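Local coordinates for BIFUNCTIONAL PROTEIN Proline utilization A (PutA) (Corynebacterium freiburgense, PDB 5UX5), which catalyses the two-step oxidation of proline to glutamate, using an FAD-dependent proline dehydrogenase and an NAD-dependent glutamate-semialdehyde dehydrogenase joined in one polypeptide, at residues 591-594 / 599-602; 617-620 / 626-629; 540-545 / 555-560. All coordinates share one frame; numbering follows the deposited sequence.

Overall arrangement
All three contacts lie in the aldehyde dehydrogenase part of the chain. Interaction 3 comes first, joining consecutive helices 535-544 and 550-574; interaction 1 follows, between the loop leaving strand 580-591 and helix 599-611, and interaction 2 on strand 614-618 and helix 624-636. The centres of interactions 1 and 2 are about 7 Å apart, and both touch NAD; interaction 3 is about 11 Å from the first and 12 Å from the second. Its two segments reach them separately: E556 OE2 lies 3.0 Å from A599 N, and E545 OE2 lies 2.8 Å from C626 N. Each cofactor-side contact is thus joined to interaction 3 by a side-chain carboxylate.

Interaction 1. Residues 591-594 / 599-602; sequences ASPW and AIPL. With NAD (nicotinamide-adenine-dinucleotide), chain F.
The backbone oxygen of S592, whose side chain packs on P601, accepts a hydrogen bond from the ribose hydroxyl O3B of NAD, with S592 O and O3B 2.9 Å apart. K618 also bonds that hydroxyl, so O3B is held between two protein groups. Behind the carbonyl, the residues that present it rest on the first turn of helix 599-611. The CA atoms of S592 and P601 are 5.1 Å apart, close enough for the side chains to meet directly. With chi1 at 61°, S592 OG stands between its own N and carbonyl carbon and approaches the P601 ring, 3.5 Å from P601 CB; S592 CB lies against the same carbon at 3.6 Å. One residue on, the P593 ring crosses the I600 side chain at about a right angle, and P593 CD is 3.4 Å from I600 CG2. That methyl is the branch anti to the I600 backbone N, while CG1 lies beside the N. T670 of strand 666-670 touches both P593 and I600 and closes this apolar patch. On the cofactor side, the W594 indole offers its edge, near its own plane, to the pyrophosphate, with W594 CD1 3.3 Å from NAD O2N. A591 CB approaches the ribose oxygen O4B at 3.9 Å. Strand 580-591, helix 599-611 and the parallel strand 614-618 form a beta-alpha-beta crossover, and cofactor contact at the loop leaving its first strand is characteristic of the Rossmann-type NAD site of aldehyde dehydrogenases.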
loop_
_atom_site.group_PDB
_atom_site.type_symbol
_atom_site.label_atom_id
_atom_site.label_comp_id
_atom_site.label_asym_id
_atom_site.label_seq_id
_atom_site.Cartn_x
_atom_site.Cartn_y
_atom_site.Cartn_z
ATOM N N ALA A 591 6.838 8.687 24.467
ATOM C CA ALA A 591 5.913 9.797 24.282
ATOM C C ALA A 591 5.445 9.765 22.829
ATOM O O ALA A 591 6.226 10.012 21.912
ATOM C CB ALA A 591 6.576 11.122 24.655
ATOM N N SER A 592 4.187 9.421 22.623
ATOM C CA SER A 592 3.644 9.067 21.320
ATOM C C SER A 592 2.697 10.149 20.793
ATOM O O SER A 592 2.206 10.992 21.557
ATOM C CB SER A 592 2.908 7.725 21.429
ATOM O OG SER A 592 1.835 7.816 22.350
ATOM N N PRO A 593 2.457 10.186 19.475
ATOM C CA PRO A 593 1.575 11.221 18.914
ATOM C C PRO A 593 0.153 10.717 18.749
ATOM O O PRO A 593 -0.163 9.623 19.238
ATOM C CB PRO A 593 2.216 11.514 17.561
ATOM C CG PRO A 593 2.773 10.143 17.153
ATOM C CD PRO A 593 3.120 9.398 18.422
ATOM N N TRP A 594 -0.692 11.483 18.031
ATOM C CA TRP A 594 -2.094 11.121 17.834
ATOM C C TRP A 594 -2.394 10.560 16.446
ATOM O O TRP A 594 -3.348 9.799 16.314
ATOM C CB TRP A 594 -3.017 12.325 18.082
ATOM C CG TRP A 594 -2.567 13.542 17.388
ATOM C CD1 TRP A 594 -1.906 14.575 17.939
ATOM C CD2 TRP A 594 -2.721 13.857 15.997
ATOM N NE1 TRP A 594 -1.632 15.528 16.991
ATOM C CE2 TRP A 594 -2.116 15.109 15.786
ATOM C CE3 TRP A 594 -3.321 13.208 14.912
ATOM C CZ2 TRP A 594 -2.061 15.716 14.538
ATOM C CZ3 TRP A 594 -3.263 13.813 13.663
ATOM C CH2 TRP A 594 -2.639 15.063 13.491
ATOM N N ALA A 599 0.098 1.948 16.688
ATOM C CA ALA A 599 1.379 1.362 16.300
ATOM C C ALA A 599 2.570 2.127 16.884
ATOM O O ALA A 599 3.538 1.519 17.363
ATOM C CB ALA A 599 1.485 1.305 14.783
ATOM N N ILE A 600 2.539 3.453 16.844
ATOM C CA ILE A 600 3.712 4.165 17.326
ATOM C C ILE A 600 3.854 4.040 18.838
ATOM O O ILE A 600 4.934 3.651 19.294
ATOM C CB ILE A 600 3.713 5.621 16.855
ATOM C CG1 ILE A 600 4.058 5.622 15.351
ATOM C CG2 ILE A 600 4.681 6.447 17.719
ATOM C CD1 ILE A 600 4.031 6.967 14.682
ATOM N N PRO A 601 2.822 4.263 19.656
ATOM C CA PRO A 601 3.019 3.996 21.097
ATOM C C PRO A 601 3.446 2.564 21.348
ATOM O O PRO A 601 4.421 2.327 22.066
ATOM C CB PRO A 601 1.651 4.336 21.726
ATOM C CG PRO A 601 0.711 4.492 20.601
ATOM C CD PRO A 601 1.459 4.766 19.357
ATOM N N LEU A 602 2.769 1.591 20.741
ATOM C CA LEU A 602 3.136 0.207 21.013
ATOM C C LEU A 602 4.518 -0.129 20.462
ATOM O O LEU A 602 5.225 -0.965 21.036
ATOM C CB LEU A 602 2.088 -0.757 20.453
ATOM C CG LEU A 602 0.796 -0.870 21.258
ATOM C CD1 LEU A 602 -0.139 -1.919 20.639
ATOM C CD2 LEU A 602 1.102 -1.207 22.697
HETATM P PA NAD F . 4.068 17.143 20.382
HETATM O O1A NAD F . 5.461 17.130 19.660
HETATM O O2A NAD F . 3.829 18.536 21.053
HETATM O O5B NAD F . 4.047 16.068 21.529
HETATM C C5B NAD F . 4.048 14.682 21.292
HETATM C C4B NAD F . 4.047 13.923 22.619
HETATM O O4B NAD F . 4.876 14.518 23.623
HETATM C C3B NAD F . 2.662 13.779 23.172
HETATM O O3B NAD F . 2.522 12.612 23.901
HETATM C C2B NAD F . 2.642 14.996 24.006
HETATM O O2B NAD F . 1.570 15.085 24.877
HETATM C C1B NAD F . 3.991 14.933 24.647
HETATM N N9A NAD F . 4.390 16.206 25.235
HETATM C C8A NAD F . 4.591 17.404 24.574
HETATM N N7A NAD F . 4.950 18.359 25.457
HETATM C C5A NAD F . 5.001 17.816 26.750
HETATM C C6A NAD F . 5.314 18.303 28.015
HETATM N N6A NAD F . 5.678 19.679 28.244
HETATM N N1A NAD F . 5.270 17.473 29.072
HETATM C C2A NAD F . 4.925 16.167 28.940
HETATM N N3A NAD F . 4.618 15.651 27.718
HETATM C C4A NAD F . 4.647 16.439 26.622
HETATM O O3 NAD F . 2.994 16.743 19.266
HETATM P PN NAD F . 1.498 17.296 19.049
HETATM O O1N NAD F . 1.111 18.457 19.942
HETATM O O2N NAD F . 0.553 16.209 19.470
HETATM O O5D NAD F . 1.405 17.675 17.488
HETATM C C5D NAD F . 2.303 18.661 16.999
HETATM C C4D NAD F . 2.777 18.515 15.550
HETATM O O4D NAD F . 3.519 17.353 15.262
HETATM C C3D NAD F . 1.743 18.512 14.479
HETATM O O3D NAD F . 1.037 19.691 14.349
HETATM C C2D NAD F . 2.655 18.332 13.331
HETATM O O2D NAD F . 2.994 19.570 12.815
HETATM C C1D NAD F . 3.820 17.551 13.897
#

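Interaction 2. Residues 617-620 / 626-629; sequences LKPA and CAEV. With NAD (nicotinamide-adenine-dinucleotide), chain F.
A single methyl group, CB of A627, makes the helix's whole side of this contact, with P619 and L617 converging on it. P619 brings the outer part of its ring: its CG is 3.5 Å from A627 CB, and P619 CB stands only slightly farther off, at 3.7 Å. L617 adds a looser approach from its CD2, 4.3 Å from A627 CB. L646 of strand 644-646 touches L617, P619 and A627 alike, completing the apolar cluster between strand and helix in the beta-alpha-beta unit formed by 614-618, 624-636 and 644-646. K618, between L617 and P619, has its CB directed away from the helix and carries the polar work. Its CG is anti to the backbone N, and bends at chi2 (-94°) and chi3 carry the chain onward to the P619 carbonyl. There K618 NZ donates to P619 O at 3.1 Å, coming from above the carbonyl plane, 61° out of it. The same nitrogen donates to the ribose hydroxyl O3B of NAD, with NZ and O3B 2.8 Å apart. A620 also flanks this hydroxyl, its CA 3.4 Å from O3B. The lysine nitrogen is thus shared between a backbone carbonyl and a cofactor hydroxyl, and the carbonyl probably helps steady the ammonium at the adenosine ribose.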
loop_
_atom_site.group_PDB
_atom_site.type_symbol
_atom_site.label_atom_id
_atom_site.label_comp_id
_atom_site.label_asym_id
_atom_site.label_seq_id
_atom_site.Cartn_x
_atom_site.Cartn_y
_atom_site.Cartn_z
ATOM N N LEU A 617 4.569 4.302 28.900
ATOM C CA LEU A 617 3.852 4.855 27.764
ATOM C C LEU A 617 3.113 6.107 28.215
ATOM O O LEU A 617 2.233 6.037 29.089
ATOM C CB LEU A 617 2.876 3.829 27.181
ATOM C CG LEU A 617 1.847 4.329 26.144
ATOM C CD1 LEU A 617 2.508 5.071 25.001
ATOM C CD2 LEU A 617 1.036 3.157 25.590
ATOM N N LYS A 618 3.465 7.240 27.614
ATOM C CA LYS A 618 2.741 8.491 27.834
ATOM C C LYS A 618 2.110 8.916 26.507
ATOM O O LYS A 618 2.777 9.541 25.665
ATOM C CB LYS A 618 3.687 9.559 28.400
ATOM C CG LYS A 618 3.000 10.813 28.925
ATOM C CD LYS A 618 2.966 11.829 27.841
ATOM C CE LYS A 618 1.761 12.663 27.892
ATOM N NZ LYS A 618 1.617 13.167 26.514
ATOM N N PRO A 619 0.840 8.622 26.270
ATOM C CA PRO A 619 0.258 8.869 24.946
ATOM C C PRO A 619 -0.212 10.307 24.741
ATOM O O PRO A 619 -0.511 11.059 25.682
ATOM C CB PRO A 619 -0.933 7.917 24.913
ATOM C CG PRO A 619 -1.269 7.639 26.345
ATOM C CD PRO A 619 -0.160 8.134 27.226
ATOM N N ALA A 620 -0.295 10.680 23.467
ATOM C CA ALA A 620 -0.733 12.032 23.140
ATOM C C ALA A 620 -2.145 12.269 23.675
ATOM O O ALA A 620 -3.006 11.389 23.572
ATOM C CB ALA A 620 -0.688 12.271 21.632
ATOM N N CYS A 626 -7.299 5.317 22.868
ATOM C CA CYS A 626 -6.545 4.395 22.019
ATOM C C CYS A 626 -5.476 3.643 22.818
ATOM O O CYS A 626 -5.392 2.409 22.761
ATOM C CB CYS A 626 -5.922 5.155 20.849
ATOM S SG CYS A 626 -7.119 5.672 19.574
ATOM N N ALA A 627 -4.677 4.370 23.598
ATOM C CA ALA A 627 -3.703 3.715 24.462
ATOM C C ALA A 627 -4.376 2.755 25.427
ATOM O O ALA A 627 -3.858 1.661 25.678
ATOM C CB ALA A 627 -2.912 4.756 25.240
ATOM N N GLU A 628 -5.529 3.146 25.984
ATOM C CA GLU A 628 -6.173 2.271 26.952
ATOM C C GLU A 628 -6.635 0.968 26.307
ATOM O O GLU A 628 -6.411 -0.116 26.861
ATOM C CB GLU A 628 -7.330 2.986 27.620
ATOM C CG GLU A 628 -6.945 4.075 28.599
ATOM C CD GLU A 628 -6.365 3.517 29.881
ATOM O OE1 GLU A 628 -6.554 2.304 30.125
ATOM O OE2 GLU A 628 -5.727 4.287 30.645
ATOM N N VAL A 629 -7.264 1.049 25.131
ATOM C CA VAL A 629 -7.734 -0.162 24.460
ATOM C C VAL A 629 -6.551 -1.049 24.101
ATOM O O VAL A 629 -6.592 -2.267 24.301
ATOM C CB VAL A 629 -8.609 0.186 23.238
ATOM C CG1 VAL A 629 -9.016 -1.068 22.463
ATOM C CG2 VAL A 629 -9.831 0.955 23.665
HETATM P PA NAD F . 4.068 17.143 20.382
HETATM O O1A NAD F . 5.461 17.130 19.660
HETATM O O2A NAD F . 3.829 18.536 21.053
HETATM O O5B NAD F . 4.047 16.068 21.529
HETATM C C5B NAD F . 4.048 14.682 21.292
HETATM C C4B NAD F . 4.047 13.923 22.619
HETATM O O4B NAD F . 4.876 14.518 23.623
HETATM C C3B NAD F . 2.662 13.779 23.172
HETATM O O3B NAD F . 2.522 12.612 23.901
HETATM C C2B NAD F . 2.642 14.996 24.006
HETATM O O2B NAD F . 1.570 15.085 24.877
HETATM C C1B NAD F . 3.991 14.933 24.647
HETATM N N9A NAD F . 4.390 16.206 25.235
HETATM C C8A NAD F . 4.591 17.404 24.574
HETATM N N7A NAD F . 4.950 18.359 25.457
HETATM C C5A NAD F . 5.001 17.816 26.750
HETATM C C6A NAD F . 5.314 18.303 28.015
HETATM N N6A NAD F . 5.678 19.679 28.244
HETATM N N1A NAD F . 5.270 17.473 29.072
HETATM C C2A NAD F . 4.925 16.167 28.940
HETATM N N3A NAD F . 4.618 15.651 27.718
HETATM C C4A NAD F . 4.647 16.439 26.622
HETATM O O3 NAD F . 2.994 16.743 19.266
HETATM P PN NAD F . 1.498 17.296 19.049
HETATM O O1N NAD F . 1.111 18.457 19.942
HETATM O O2N NAD F . 0.553 16.209 19.470
HETATM O O5D NAD F . 1.405 17.675 17.488
HETATM C C5D NAD F . 2.303 18.661 16.999
HETATM C C4D NAD F . 2.777 18.515 15.550
HETATM O O4D NAD F . 3.519 17.353 15.262
HETATM C C3D NAD F . 1.743 18.512 14.479
HETATM O O3D NAD F . 1.037 19.691 14.349
HETATM C C2D NAD F . 2.655 18.332 13.331
HETATM O O2D NAD F . 2.994 19.570 12.815
HETATM C C1D NAD F . 3.820 17.551 13.897
#

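Interaction 3. Residues 540-545 / 555-560; sequences GVMTHE and PEVSEA
This is a buried side-chain bridge between two consecutive helices, 535-544 and 550-574, of the aldehyde dehydrogenase fold, beside helices 599-611 and 624-636 of its Rossmann-type NAD-binding domain. The helices keep their distance, the nearest CA pair being M542 and E556 at 9.7 Å, and the M542 side chain spans the gap. Its chain runs out from the helix and bends at chi3 (83°), which turns the terminal methyl toward E556. M542 CE then lies over the face of the carboxylate, equally near two of its atoms, with E556 CD and E556 OE1 each 3.3 Å away. The sulfur leans on the neighbouring residue instead: M542 SD is 3.9 Å from V557 CG2, the branch anti to the V557 carbonyl carbon.

E556 is extended beyond CG, so its polar end reaches past the methionine to other partners. OE1 forms a salt bridge with K548, in the turn between the helices, and OE2 accepts from the backbone N of V598 and A599, where helix 599-611 begins. The buried carboxylate is met by a lysine and two amides, which would probably favour its ionised form, while the methionine methyl occupies a face. The side chain of E556 is about 13 Å from NAD, so any influence on the cofactor site is probably indirect, by way of the start of helix 599-611.

On the first helix, the backbone bond from H544 N to G540 O is weak, at 3.5 Å. The H544 ring, which lies nearly parallel to that of H757, supplies a shorter one: H544 ND1 donates to the same G540 O at 2.7 Å, nearly straight at 170°, with the oxygen close to the ring plane.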
loop_
_atom_site.group_PDB
_atom_site.type_symbol
_atom_site.label_atom_id
_atom_site.label_comp_id
_atom_site.label_asym_id
_atom_site.label_seq_id
_atom_site.Cartn_x
_atom_site.Cartn_y
_atom_site.Cartn_z
ATOM N N GLY A 540 -12.463 0.059 16.285
ATOM C CA GLY A 540 -13.518 0.852 16.884
ATOM C C GLY A 540 -13.018 2.135 17.513
ATOM O O GLY A 540 -13.583 3.205 17.288
ATOM N N VAL A 541 -11.969 2.048 18.339
ATOM C CA VAL A 541 -11.518 3.267 19.019
ATOM C C VAL A 541 -10.736 4.176 18.072
ATOM O O VAL A 541 -10.788 5.406 18.202
ATOM C CB VAL A 541 -10.701 2.965 20.285
ATOM C CG1 VAL A 541 -9.306 2.424 19.935
ATOM C CG2 VAL A 541 -10.636 4.221 21.169
ATOM N N MET A 542 -10.014 3.603 17.107
ATOM C CA MET A 542 -9.245 4.427 16.188
ATOM C C MET A 542 -10.129 5.202 15.238
ATOM O O MET A 542 -9.772 6.319 14.859
ATOM C CB MET A 542 -8.272 3.569 15.396
ATOM C CG MET A 542 -7.227 2.976 16.268
ATOM S SD MET A 542 -6.329 1.610 15.526
ATOM C CE MET A 542 -5.096 2.466 14.566
ATOM N N THR A 543 -11.279 4.640 14.836
ATOM C CA THR A 543 -12.153 5.332 13.884
ATOM C C THR A 543 -13.014 6.399 14.554
ATOM O O THR A 543 -13.478 7.314 13.867
ATOM C CB THR A 543 -13.036 4.335 13.108
ATOM O OG1 THR A 543 -13.723 3.459 14.008
ATOM C CG2 THR A 543 -12.197 3.473 12.162
ATOM N N HIS A 544 -13.185 6.344 15.879
ATOM C CA HIS A 544 -13.925 7.373 16.604
ATOM C C HIS A 544 -12.977 8.374 17.270
ATOM O O HIS A 544 -12.942 9.548 16.883
ATOM C CB HIS A 544 -14.859 6.713 17.618
ATOM C CG HIS A 544 -15.932 5.903 16.965
ATOM N ND1 HIS A 544 -15.810 4.547 16.746
ATOM C CD2 HIS A 544 -17.120 6.265 16.427
ATOM C CE1 HIS A 544 -16.883 4.108 16.117
ATOM N NE2 HIS A 544 -17.693 5.130 15.912
ATOM N N GLU A 545 -12.182 7.934 18.255
ATOM C CA GLU A 545 -11.348 8.878 18.995
ATOM C C GLU A 545 -10.292 9.501 18.097
ATOM O O GLU A 545 -10.084 10.718 18.125
ATOM C CB GLU A 545 -10.699 8.206 20.195
ATOM C CG GLU A 545 -10.077 9.214 21.151
ATOM C CD GLU A 545 -9.230 8.584 22.217
ATOM O OE1 GLU A 545 -9.305 9.021 23.386
ATOM O OE2 GLU A 545 -8.502 7.630 21.886
ATOM N N PRO A 555 -4.193 -1.141 8.548
ATOM C CA PRO A 555 -2.754 -1.475 8.431
ATOM C C PRO A 555 -1.962 -1.077 9.651
ATOM O O PRO A 555 -0.899 -1.653 9.906
ATOM C CB PRO A 555 -2.284 -0.676 7.207
ATOM C CG PRO A 555 -3.489 -0.309 6.488
ATOM C CD PRO A 555 -4.601 -0.195 7.495
ATOM N N GLU A 556 -2.449 -0.097 10.413
ATOM C CA GLU A 556 -1.740 0.346 11.604
ATOM C C GLU A 556 -1.779 -0.710 12.688
ATOM O O GLU A 556 -0.807 -0.870 13.444
ATOM C CB GLU A 556 -2.327 1.662 12.119
ATOM C CG GLU A 556 -1.481 2.229 13.214
ATOM C CD GLU A 556 -2.019 3.472 13.855
ATOM O OE1 GLU A 556 -2.739 4.245 13.187
ATOM O OE2 GLU A 556 -1.674 3.691 15.034
ATOM N N VAL A 557 -2.900 -1.432 12.786
ATOM C CA VAL A 557 -2.980 -2.553 13.713
ATOM C C VAL A 557 -2.014 -3.649 13.271
ATOM O O VAL A 557 -1.404 -4.340 14.096
ATOM C CB VAL A 557 -4.438 -3.042 13.826
ATOM C CG1 VAL A 557 -4.521 -4.323 14.666
ATOM C CG2 VAL A 557 -5.298 -1.931 14.419
ATOM N N SER A 558 -1.860 -3.824 11.961
ATOM C CA SER A 558 -0.875 -4.779 11.491
ATOM C C SER A 558 0.527 -4.339 11.863
ATOM O O SER A 558 1.340 -5.172 12.293
ATOM C CB SER A 558 -1.013 -4.989 9.994
ATOM O OG SER A 558 -2.262 -5.626 9.782
ATOM N N GLU A 559 0.818 -3.036 11.718
ATOM C CA GLU A 559 2.118 -2.516 12.109
ATOM C C GLU A 559 2.377 -2.781 13.590
ATOM O O GLU A 559 3.489 -3.169 13.981
ATOM C CB GLU A 559 2.215 -1.022 11.769
ATOM C CG GLU A 559 3.655 -0.459 11.676
ATOM C CD GLU A 559 3.724 1.019 11.274
ATOM O OE1 GLU A 559 2.726 1.722 11.451
ATOM O OE2 GLU A 559 4.764 1.493 10.760
ATOM N N ALA A 560 1.360 -2.580 14.433
ATOM C CA ALA A 560 1.561 -2.793 15.859
ATOM C C ALA A 560 1.830 -4.263 16.154
ATOM O O ALA A 560 2.628 -4.590 17.035
ATOM C CB ALA A 560 0.353 -2.290 16.651
#